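Local atomic coordinates of TagI restriction endonuclease (PDB entry 6GHS), a protein that cleaves DNA as a modification-dependent restriction endonuclease, joining an SRA domain that probably reads 5-methylated or 5-hydroxymethylated cytosine to an HNH nuclease domain. Residues I38-I49 / P89-S97; V202-C213 / E243-D253. All coordinates share one frame; numbering follows the deposited sequence.

Interactions 1 and 2 are both largely buried, yet they share no helix or strand; their centres lie about 22 Å apart, interaction 1 in the SRA domain and interaction 2 around the zinc site of the HNH region. Interaction 1 packs helix 89-97 on a beta-hairpin of a mixed sheet, through glycines, alanines and branched aliphatic side chains, with one hydrogen bond from a serine hydroxyl between the segments. Interaction 2 joins residues 202-213 to 243-253, where apolar packing at one end gives way to backbone bonds and a zinc ion held by both segments. The two meet lightly where Arg96 of interaction 1 packs near His208 of interaction 2. Interaction 2 also reaches the second subunit at Asn252.

Interaction 1. Residues I38-I49 / P89-S97; sequences ISGTAKQGADAI and PGNAGLVRS
Ser97 turns OG anti to its own carbonyl carbon (chi1 -84°), which aims the hydroxyl at Ala46, while Ile38 keeps CG1 beside its backbone N (chi1 -57°), which leaves CG2 anti to that N and spreads the two branches over Gly90 and Leu94. Ser97 OG donates to Ala46 O at 2.8 Å; the C=O...donor angle of 120° brings the hydroxyl in from the side of the carbonyl, tilted from its plane. On Ile38, CG2 lies over the backbone of Gly90, 3.5 Å from Gly90 CA, and CD1 meets Leu94 CD1 at 3.7 Å. Leu94 is shared: its CG rests 4.0 Å from Ala46 CB, and its CD2 reaches Ile49 CG2 on the same strand. The motif is a helix laid roughly perpendicular to both arms of an antiparallel beta-hairpin, strands 38-41 and 45-49, within the mixed sheet of the SRA domain. Glycines let the backbones meet: Gly45 CA and Gly93 CA are 4.1 Å apart, and a CB on Gly93 would probably crowd Thr41 N. At the turn, the methyl groups Ala42 CB and Ala92 CB touch, and Arg96 lays CG 3.8 Å from Ala42 O; the chain then bends at chi2 and chi3, and its guanidinium hydrogen-bonds Pro223 O through NH2 and forms a salt bridge with Glu100 through NH1. On the side of the hairpin turned away from the helix, Asp47 and Ala48 both face Ser39 in a classic beta bulge, and Ser39 OG donates to Asp47 OD1 at 2.6 Å on its syn side, somewhat out of the carboxylate plane. The same carboxylate forms salt bridges with Arg5 and Arg105, which would probably stabilise its negative charge. Tyr67 of strand 64-68 packs against Ile38, Ile49 and Leu94.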
loop_
_atom_site.group_PDB
_atom_site.type_symbol
_atom_site.label_atom_id
_atom_site.label_comp_id
_atom_site.label_asym_id
_atom_site.label_seq_id
_atom_site.Cartn_x
_atom_site.Cartn_y
_atom_site.Cartn_z
ATOM N N ILE A 38 23.002 7.649 -10.642
ATOM C CA ILE A 38 22.339 6.589 -9.903
ATOM C C ILE A 38 23.342 5.579 -9.340
ATOM O O ILE A 38 24.136 5.004 -10.079
ATOM C CB ILE A 38 21.317 5.861 -10.798
ATOM C CG1 ILE A 38 20.314 6.868 -11.357
ATOM C CG2 ILE A 38 20.585 4.773 -10.015
ATOM C CD1 ILE A 38 19.506 6.366 -12.534
ATOM N N SER A 39 23.279 5.374 -8.027
ATOM C CA SER A 39 23.928 4.253 -7.357
ATOM C C SER A 39 22.971 3.087 -7.368
ATOM O O SER A 39 22.020 3.095 -6.602
ATOM C CB SER A 39 24.244 4.633 -5.902
ATOM O OG SER A 39 24.726 3.528 -5.150
ATOM N N GLY A 40 23.194 2.083 -8.210
ATOM C CA GLY A 40 22.255 0.964 -8.249
ATOM C C GLY A 40 22.452 -0.096 -9.306
ATOM O O GLY A 40 23.185 0.090 -10.279
ATOM N N THR A 41 21.740 -1.199 -9.106
ATOM C CA THR A 41 21.903 -2.438 -9.869
ATOM C C THR A 41 20.540 -3.122 -10.012
ATOM O O THR A 41 19.727 -3.102 -9.091
ATOM C CB THR A 41 22.945 -3.332 -9.148
ATOM O OG1 THR A 41 24.246 -2.861 -9.497
ATOM C CG2 THR A 41 22.880 -4.804 -9.533
ATOM N N ALA A 42 20.293 -3.719 -11.171
ATOM C CA ALA A 42 19.011 -4.375 -11.452
ATOM C C ALA A 42 18.642 -5.462 -10.447
ATOM O O ALA A 42 17.470 -5.629 -10.124
ATOM C CB ALA A 42 19.025 -4.968 -12.852
ATOM N N LYS A 43 19.649 -6.197 -9.977
ATOM C CA LYS A 43 19.465 -7.321 -9.050
ATOM C C LYS A 43 19.082 -6.833 -7.661
ATOM O O LYS A 43 18.075 -7.279 -7.117
ATOM C CB LYS A 43 20.731 -8.201 -8.958
ATOM C CG LYS A 43 20.976 -9.121 -10.159
ATOM C CD LYS A 43 21.504 -8.393 -11.407
ATOM C CE LYS A 43 21.638 -9.329 -12.614
ATOM N NZ LYS A 43 21.825 -8.600 -13.908
ATOM N N GLN A 44 19.848 -5.879 -7.124
ATOM C CA GLN A 44 19.777 -5.518 -5.692
ATOM C C GLN A 44 18.949 -4.277 -5.343
ATOM O O GLN A 44 18.516 -4.151 -4.197
ATOM C CB GLN A 44 21.177 -5.451 -5.040
ATOM C CG GLN A 44 22.328 -4.873 -5.868
ATOM C CD GLN A 44 23.667 -4.879 -5.123
ATOM O OE1 GLN A 44 24.534 -4.058 -5.389
ATOM N NE2 GLN A 44 23.834 -5.801 -4.191
ATOM N N GLY A 45 18.702 -3.402 -6.318
ATOM C CA GLY A 45 17.947 -2.162 -6.115
ATOM C C GLY A 45 18.882 -0.971 -6.149
ATOM O O GLY A 45 20.090 -1.139 -6.231
ATOM N N ALA A 46 18.326 0.233 -6.086
ATOM C CA ALA A 46 19.118 1.472 -6.062
ATOM C C ALA A 46 19.067 2.086 -4.675
ATOM O O ALA A 46 17.984 2.335 -4.150
ATOM C CB ALA A 46 18.587 2.469 -7.081
ATOM N N ASP A 47 20.237 2.337 -4.095
ATOM C CA ASP A 47 20.338 2.893 -2.742
ATOM C C ASP A 47 20.531 4.406 -2.711
ATOM O O ASP A 47 20.271 5.020 -1.679
ATOM C CB ASP A 47 21.441 2.202 -1.937
ATOM C CG ASP A 47 22.808 2.328 -2.575
ATOM O OD1 ASP A 47 22.887 2.277 -3.819
ATOM O OD2 ASP A 47 23.805 2.431 -1.829
ATOM N N ALA A 48 20.965 5.017 -3.809
ATOM C CA ALA A 48 21.071 6.470 -3.841
ATOM C C ALA A 48 20.971 7.075 -5.222
ATOM O O ALA A 48 21.222 6.414 -6.222
ATOM C CB ALA A 48 22.371 6.906 -3.199
ATOM N N ILE A 49 20.596 8.350 -5.253
ATOM C CA ILE A 49 20.716 9.168 -6.445
ATOM C C ILE A 49 21.314 10.505 -6.075
ATOM O O ILE A 49 21.122 10.983 -4.964
ATOM C CB ILE A 49 19.370 9.382 -7.174
ATOM C CG1 ILE A 49 18.322 10.081 -6.290
ATOM C CG2 ILE A 49 18.825 8.046 -7.660
ATOM C CD1 ILE A 49 17.206 10.735 -7.087
ATOM N N PRO A 89 21.702 -0.542 -15.399
ATOM C CA PRO A 89 21.545 -1.015 -14.026
ATOM C C PRO A 89 20.921 0.022 -13.092
ATOM O O PRO A 89 20.163 -0.330 -12.193
ATOM C CB PRO A 89 22.984 -1.338 -13.593
ATOM C CG PRO A 89 23.803 -1.313 -14.838
ATOM C CD PRO A 89 23.124 -0.341 -15.730
ATOM N N GLY A 90 21.238 1.289 -13.314
ATOM C CA GLY A 90 20.697 2.360 -12.500
ATOM C C GLY A 90 19.224 2.569 -12.729
ATOM O O GLY A 90 18.478 2.802 -11.777
ATOM N N ASN A 91 18.810 2.498 -13.986
ATOM C CA ASN A 91 17.392 2.581 -14.302
ATOM C C ASN A 91 16.645 1.382 -13.751
ATOM O O ASN A 91 15.599 1.532 -13.128
ATOM C CB ASN A 91 17.154 2.671 -15.802
ATOM C CG ASN A 91 17.714 3.935 -16.407
ATOM O OD1 ASN A 91 18.066 4.872 -15.691
ATOM N ND2 ASN A 91 17.806 3.962 -17.734
ATOM N N ALA A 92 17.192 0.196 -13.976
ATOM C CA ALA A 92 16.549 -1.028 -13.513
ATOM C C ALA A 92 16.489 -1.043 -12.007
ATOM O O ALA A 92 15.448 -1.332 -11.442
ATOM C CB ALA A 92 17.277 -2.258 -14.023
ATOM N N GLY A 93 17.599 -0.695 -11.365
ATOM C CA GLY A 93 17.690 -0.693 -9.907
ATOM C C GLY A 93 16.660 0.219 -9.280
ATOM O O GLY A 93 16.063 -0.117 -8.255
ATOM N N LEU A 94 16.438 1.364 -9.911
ATOM C CA LEU A 94 15.436 2.296 -9.429
ATOM C C LEU A 94 14.005 1.748 -9.496
ATOM O O LEU A 94 13.191 2.078 -8.642
ATOM C CB LEU A 94 15.511 3.621 -10.186
ATOM C CG LEU A 94 16.360 4.714 -9.558
ATOM C CD1 LEU A 94 16.443 5.868 -10.536
ATOM C CD2 LEU A 94 15.768 5.180 -8.235
ATOM N N VAL A 95 13.693 0.940 -10.500
ATOM C CA VAL A 95 12.367 0.322 -10.577
ATOM C C VAL A 95 12.254 -0.759 -9.515
ATOM O O VAL A 95 11.217 -0.913 -8.878
ATOM C CB VAL A 95 12.080 -0.318 -11.953
ATOM C CG1 VAL A 95 10.711 -0.999 -11.949
ATOM C CG2 VAL A 95 12.156 0.728 -13.064
ATOM N N ARG A 96 13.328 -1.518 -9.350
ATOM C CA ARG A 96 13.383 -2.565 -8.354
ATOM C C ARG A 96 13.272 -1.970 -6.953
ATOM O O ARG A 96 12.737 -2.608 -6.074
ATOM C CB ARG A 96 14.673 -3.370 -8.533
ATOM C CG ARG A 96 14.931 -4.492 -7.549
ATOM C CD ARG A 96 13.800 -5.498 -7.480
ATOM N NE ARG A 96 13.543 -6.201 -8.736
ATOM C CZ ARG A 96 12.473 -6.975 -8.958
ATOM N NH1 ARG A 96 11.538 -7.149 -8.015
ATOM N NH2 ARG A 96 12.320 -7.581 -10.137
ATOM N N SER A 97 13.760 -0.752 -6.744
ATOM C CA SER A 97 13.547 -0.063 -5.465
ATOM C C SER A 97 12.081 0.259 -5.245
ATOM O O SER A 97 11.561 0.067 -4.150
ATOM C CB SER A 97 14.375 1.225 -5.370
ATOM O OG SER A 97 15.691 0.940 -4.933
#

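Interaction 2. Residues V202-C213 / E243-D253. With ZN (zinc ion), chain B.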
loop_
_atom_site.group_PDB
_atom_site.type_symbol
_atom_site.label_atom_id
_atom_site.label_comp_id
_atom_site.label_asym_id
_atom_site.label_seq_id
_atom_site.Cartn_x
_atom_site.Cartn_y
_atom_site.Cartn_z
ATOM N N VAL A 202 13.638 -14.497 1.229
ATOM C CA VAL A 202 12.444 -15.300 1.040
ATOM C C VAL A 202 12.035 -15.274 -0.420
ATOM O O VAL A 202 11.719 -16.320 -0.995
ATOM C CB VAL A 202 11.301 -14.789 1.940
ATOM C CG1 VAL A 202 9.970 -15.439 1.575
ATOM C CG2 VAL A 202 11.632 -15.039 3.409
ATOM N N LYS A 203 12.046 -14.081 -1.011
ATOM C CA LYS A 203 11.746 -13.923 -2.445
ATOM C C LYS A 203 12.816 -14.554 -3.351
ATOM O O LYS A 203 12.482 -15.141 -4.387
ATOM C CB LYS A 203 11.567 -12.449 -2.812
ATOM C CG LYS A 203 10.340 -11.782 -2.217
ATOM C CD LYS A 203 10.205 -10.376 -2.773
ATOM C CE LYS A 203 8.977 -9.665 -2.245
ATOM N NZ LYS A 203 8.877 -8.298 -2.824
ATOM N N GLY A 204 14.088 -14.415 -2.961
ATOM C CA GLY A 204 15.206 -15.049 -3.660
ATOM C C GLY A 204 15.148 -16.573 -3.668
ATOM O O GLY A 204 15.411 -17.201 -4.695
ATOM N N TRP A 205 14.809 -17.172 -2.531
ATOM C CA TRP A 205 14.692 -18.632 -2.447
ATOM C C TRP A 205 13.571 -19.191 -3.299
ATOM O O TRP A 205 13.675 -20.306 -3.808
ATOM C CB TRP A 205 14.466 -19.093 -1.004
ATOM C CG TRP A 205 15.635 -18.911 -0.103
ATOM C CD1 TRP A 205 16.951 -19.008 -0.438
ATOM C CD2 TRP A 205 15.594 -18.639 1.297
ATOM N NE1 TRP A 205 17.733 -18.791 0.662
ATOM C CE2 TRP A 205 16.926 -18.563 1.744
ATOM C CE3 TRP A 205 14.559 -18.442 2.219
ATOM C CZ2 TRP A 205 17.258 -18.296 3.082
ATOM C CZ3 TRP A 205 14.885 -18.176 3.552
ATOM C CH2 TRP A 205 16.223 -18.104 3.968
ATOM N N HIS A 206 12.493 -18.420 -3.420
ATOM C CA HIS A 206 11.297 -18.836 -4.159
ATOM C C HIS A 206 11.264 -18.315 -5.596
ATOM O O HIS A 206 10.496 -18.821 -6.413
ATOM C CB HIS A 206 10.034 -18.405 -3.394
ATOM C CG HIS A 206 9.764 -19.234 -2.178
ATOM N ND1 HIS A 206 9.205 -20.494 -2.247
ATOM C CD2 HIS A 206 9.987 -18.994 -0.863
ATOM C CE1 HIS A 206 9.094 -20.992 -1.029
ATOM N NE2 HIS A 206 9.558 -20.102 -0.170
ATOM N N LYS A 207 12.106 -17.327 -5.896
ATOM C CA LYS A 207 12.156 -16.658 -7.203
ATOM C C LYS A 207 10.834 -16.002 -7.533
ATOM O O LYS A 207 10.262 -16.209 -8.600
ATOM C CB LYS A 207 12.614 -17.606 -8.320
ATOM C CG LYS A 207 14.028 -18.087 -8.117
ATOM C CD LYS A 207 14.408 -19.100 -9.165
ATOM C CE LYS A 207 15.731 -19.750 -8.806
ATOM N NZ LYS A 207 15.866 -21.039 -9.532
ATOM N N HIS A 208 10.358 -15.217 -6.577
ATOM C CA HIS A 208 9.090 -14.500 -6.686
ATOM C C HIS A 208 7.859 -15.354 -7.081
ATOM O O HIS A 208 6.907 -14.833 -7.657
ATOM C CB HIS A 208 9.276 -13.318 -7.640
ATOM C CG HIS A 208 10.431 -12.444 -7.284
ATOM N ND1 HIS A 208 10.326 -11.405 -6.388
ATOM C CD2 HIS A 208 11.718 -12.462 -7.692
ATOM C CE1 HIS A 208 11.499 -10.810 -6.269
ATOM N NE2 HIS A 208 12.359 -11.430 -7.053
ATOM N N ARG A 209 7.875 -16.648 -6.763
ATOM C CA ARG A 209 6.736 -17.515 -7.044
ATOM C C ARG A 209 5.875 -17.530 -5.825
ATOM O O ARG A 209 6.371 -17.718 -4.714
ATOM C CB ARG A 209 7.148 -18.947 -7.337
ATOM C CG ARG A 209 7.711 -19.149 -8.725
ATOM C CD ARG A 209 8.199 -20.580 -8.934
ATOM N NE ARG A 209 7.117 -21.458 -9.388
ATOM C CZ ARG A 209 6.715 -21.603 -10.658
ATOM N NH1 ARG A 209 7.282 -20.924 -11.667
ATOM N NH2 ARG A 209 5.714 -22.446 -10.924
ATOM N N CYS A 210 4.578 -17.351 -6.040
ATOM C CA CYS A 210 3.618 -17.444 -4.968
ATOM C C CYS A 210 3.622 -18.850 -4.413
ATOM O O CYS A 210 3.507 -19.833 -5.161
ATOM C CB CYS A 210 2.224 -17.110 -5.456
ATOM S SG CYS A 210 1.035 -17.078 -4.111
ATOM N N GLN A 211 3.749 -18.934 -3.093
ATOM C CA GLN A 211 3.733 -20.216 -2.412
ATOM C C GLN A 211 2.351 -20.895 -2.461
ATOM O O GLN A 211 2.243 -22.095 -2.239
ATOM C CB GLN A 211 4.252 -20.076 -0.978
ATOM C CG GLN A 211 5.726 -19.697 -0.903
ATOM C CD GLN A 211 6.306 -19.758 0.505
ATOM O OE1 GLN A 211 6.770 -18.747 1.036
ATOM N NE2 GLN A 211 6.298 -20.951 1.113
ATOM N N VAL A 212 1.302 -20.143 -2.781
ATOM C CA VAL A 212 -0.050 -20.696 -2.857
ATOM C C VAL A 212 -0.460 -21.096 -4.276
ATOM O O VAL A 212 -0.845 -22.244 -4.480
ATOM C CB VAL A 212 -1.074 -19.706 -2.285
ATOM C CG1 VAL A 212 -2.481 -20.268 -2.430
ATOM C CG2 VAL A 212 -0.737 -19.387 -0.826
ATOM N N CYS A 213 -0.392 -20.154 -5.228
ATOM C CA CYS A 213 -0.901 -20.365 -6.608
ATOM C C CYS A 213 0.185 -20.613 -7.663
ATOM O O CYS A 213 -0.127 -20.875 -8.831
ATOM C CB CYS A 213 -1.814 -19.201 -7.057
ATOM S SG CYS A 213 -0.975 -17.641 -7.371
ATOM N N GLU A 243 12.570 -14.770 8.370
ATOM C CA GLU A 243 12.309 -15.610 7.204
ATOM C C GLU A 243 11.300 -16.702 7.516
ATOM O O GLU A 243 10.491 -17.061 6.661
ATOM C CB GLU A 243 13.611 -16.256 6.690
ATOM C CG GLU A 243 14.650 -15.292 6.102
ATOM C CD GLU A 243 15.522 -14.553 7.135
ATOM O OE1 GLU A 243 15.355 -14.733 8.373
ATOM O OE2 GLU A 243 16.387 -13.761 6.693
ATOM N N SER A 244 11.351 -17.222 8.743
ATOM C CA SER A 244 10.450 -18.295 9.193
ATOM C C SER A 244 8.993 -17.852 9.446
ATOM O O SER A 244 8.086 -18.695 9.526
ATOM C CB SER A 244 11.029 -18.965 10.448
ATOM O OG SER A 244 11.412 -17.993 11.407
ATOM N N ASN A 245 8.778 -16.539 9.564
ATOM C CA ASN A 245 7.459 -15.968 9.777
ATOM C C ASN A 245 7.027 -15.168 8.538
ATOM O O ASN A 245 6.477 -14.079 8.652
ATOM C CB ASN A 245 7.542 -15.076 11.014
ATOM C CG ASN A 245 6.212 -14.474 11.405
ATOM O OD1 ASN A 245 5.153 -15.050 11.165
ATOM N ND2 ASN A 245 6.264 -13.291 12.003
ATOM N N MET A 246 7.272 -15.717 7.352
ATOM C CA MET A 246 7.018 -15.000 6.104
ATOM C C MET A 246 6.795 -15.952 4.944
ATOM O O MET A 246 7.443 -16.991 4.870
ATOM C CB MET A 246 8.193 -14.091 5.772
ATOM C CG MET A 246 8.001 -13.322 4.482
ATOM S SD MET A 246 9.163 -11.975 4.311
ATOM C CE MET A 246 8.572 -10.843 5.570
ATOM N N LEU A 247 5.886 -15.575 4.042
ATOM C CA LEU A 247 5.636 -16.305 2.794
ATOM C C LEU A 247 5.787 -15.371 1.603
ATOM O O LEU A 247 5.354 -14.224 1.661
ATOM C CB LEU A 247 4.213 -16.860 2.760
ATOM C CG LEU A 247 3.740 -17.756 3.903
ATOM C CD1 LEU A 247 2.215 -17.805 3.905
ATOM C CD2 LEU A 247 4.332 -19.145 3.771
ATOM N N CYS A 248 6.381 -15.870 0.524
ATOM C CA CYS A 248 6.341 -15.182 -0.769
ATOM C C CYS A 248 4.991 -15.467 -1.448
ATOM O O CYS A 248 4.656 -16.620 -1.702
ATOM C CB CYS A 248 7.493 -15.669 -1.646
ATOM S SG CYS A 248 7.533 -14.993 -3.314
ATOM N N LEU A 249 4.225 -14.414 -1.726
ATOM C CA LEU A 249 2.887 -14.525 -2.325
ATOM C C LEU A 249 2.636 -13.513 -3.434
ATOM O O LEU A 249 3.198 -12.424 -3.412
ATOM C CB LEU A 249 1.819 -14.268 -1.279
ATOM C CG LEU A 249 1.803 -15.118 -0.028
ATOM C CD1 LEU A 249 0.703 -14.601 0.885
ATOM C CD2 LEU A 249 1.564 -16.573 -0.372
ATOM N N CYS A 250 1.730 -13.846 -4.355
ATOM C CA CYS A 250 1.273 -12.893 -5.359
ATOM C C CYS A 250 0.359 -11.917 -4.644
ATOM O O CYS A 250 -0.151 -12.235 -3.564
ATOM C CB CYS A 250 0.519 -13.575 -6.498
ATOM S SG CYS A 250 -0.915 -14.494 -5.940
ATOM N N PRO A 251 0.154 -10.722 -5.216
ATOM C CA PRO A 251 -0.713 -9.729 -4.565
ATOM C C PRO A 251 -2.116 -10.197 -4.208
ATOM O O PRO A 251 -2.592 -9.829 -3.142
ATOM C CB PRO A 251 -0.780 -8.613 -5.586
ATOM C CG PRO A 251 0.552 -8.677 -6.241
ATOM C CD PRO A 251 0.941 -10.120 -6.305
ATOM N N ASN A 252 -2.747 -11.007 -5.072
ATOM C CA ASN A 252 -4.103 -11.556 -4.820
ATOM C C ASN A 252 -4.113 -12.461 -3.594
ATOM O O ASN A 252 -4.946 -12.286 -2.709
ATOM C CB ASN A 252 -4.670 -12.333 -6.033
ATOM C CG ASN A 252 -5.082 -11.428 -7.191
ATOM O OD1 ASN A 252 -4.827 -10.235 -7.184
ATOM N ND2 ASN A 252 -5.708 -12.011 -8.203
ATOM N N ASP A 253 -3.182 -13.404 -3.530
ATOM C CA ASP A 253 -3.137 -14.305 -2.381
ATOM C C ASP A 253 -2.732 -13.624 -1.078
ATOM O O ASP A 253 -3.230 -14.011 -0.023
ATOM C CB ASP A 253 -2.273 -15.542 -2.659
ATOM C CG ASP A 253 -2.920 -16.487 -3.670
ATOM O OD1 ASP A 253 -4.155 -16.609 -3.690
ATOM O OD2 ASP A 253 -2.197 -17.111 -4.464
HETATM ZN ZN ZN B . -0.801 -16.720 -5.654
#
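Segment 202-206, the end of helix 196-206, passes 8.1 Å from strand 246-249 (axis to axis) at 54°, and the loop after it brings Cys210 CA within 4.0 Å of Leu249 CA. There Gln211 grips Cys248 twice: Gln211 N donates to Cys248 O at 2.8 Å, nearly straight on to the carbonyl, and Gln211 OE1 accepts Cys248 N at 2.9 Å by a more bent bond, tilted from the amide carbonyl plane. An alanine in place of Gln211 would probably leave Cys248 N without this acceptor and Arg283 O without the NE2 that binds it. Cys210, Cys213 and Cys250 through SG and Asp253 through OD2 bind the zinc ion, a Cys3Asp site tying both segments together. Cys210 SG also accepts Cys250 N at 3.3 Å, besides Val212 N and Cys213 N, which probably tempers the negative charge on the sulfur. Cys250 is the N-cap of helix 251-258, its SG taking Asp253 N; Asn252 N hydrogen-bonds Asn252 OD1 of the second subunit. Val212 CG2 meets Leu249 CD2 at 3.7 Å beside the site, while at the far end Val202 lodges its methyls between Glu243, Met246 and Cys248. Strand 246-249 is an outer strand of a three-stranded antiparallel sheet, bonded to strand 223-229, and Phe257 of helix 251-258 packs against Leu247 and Leu249.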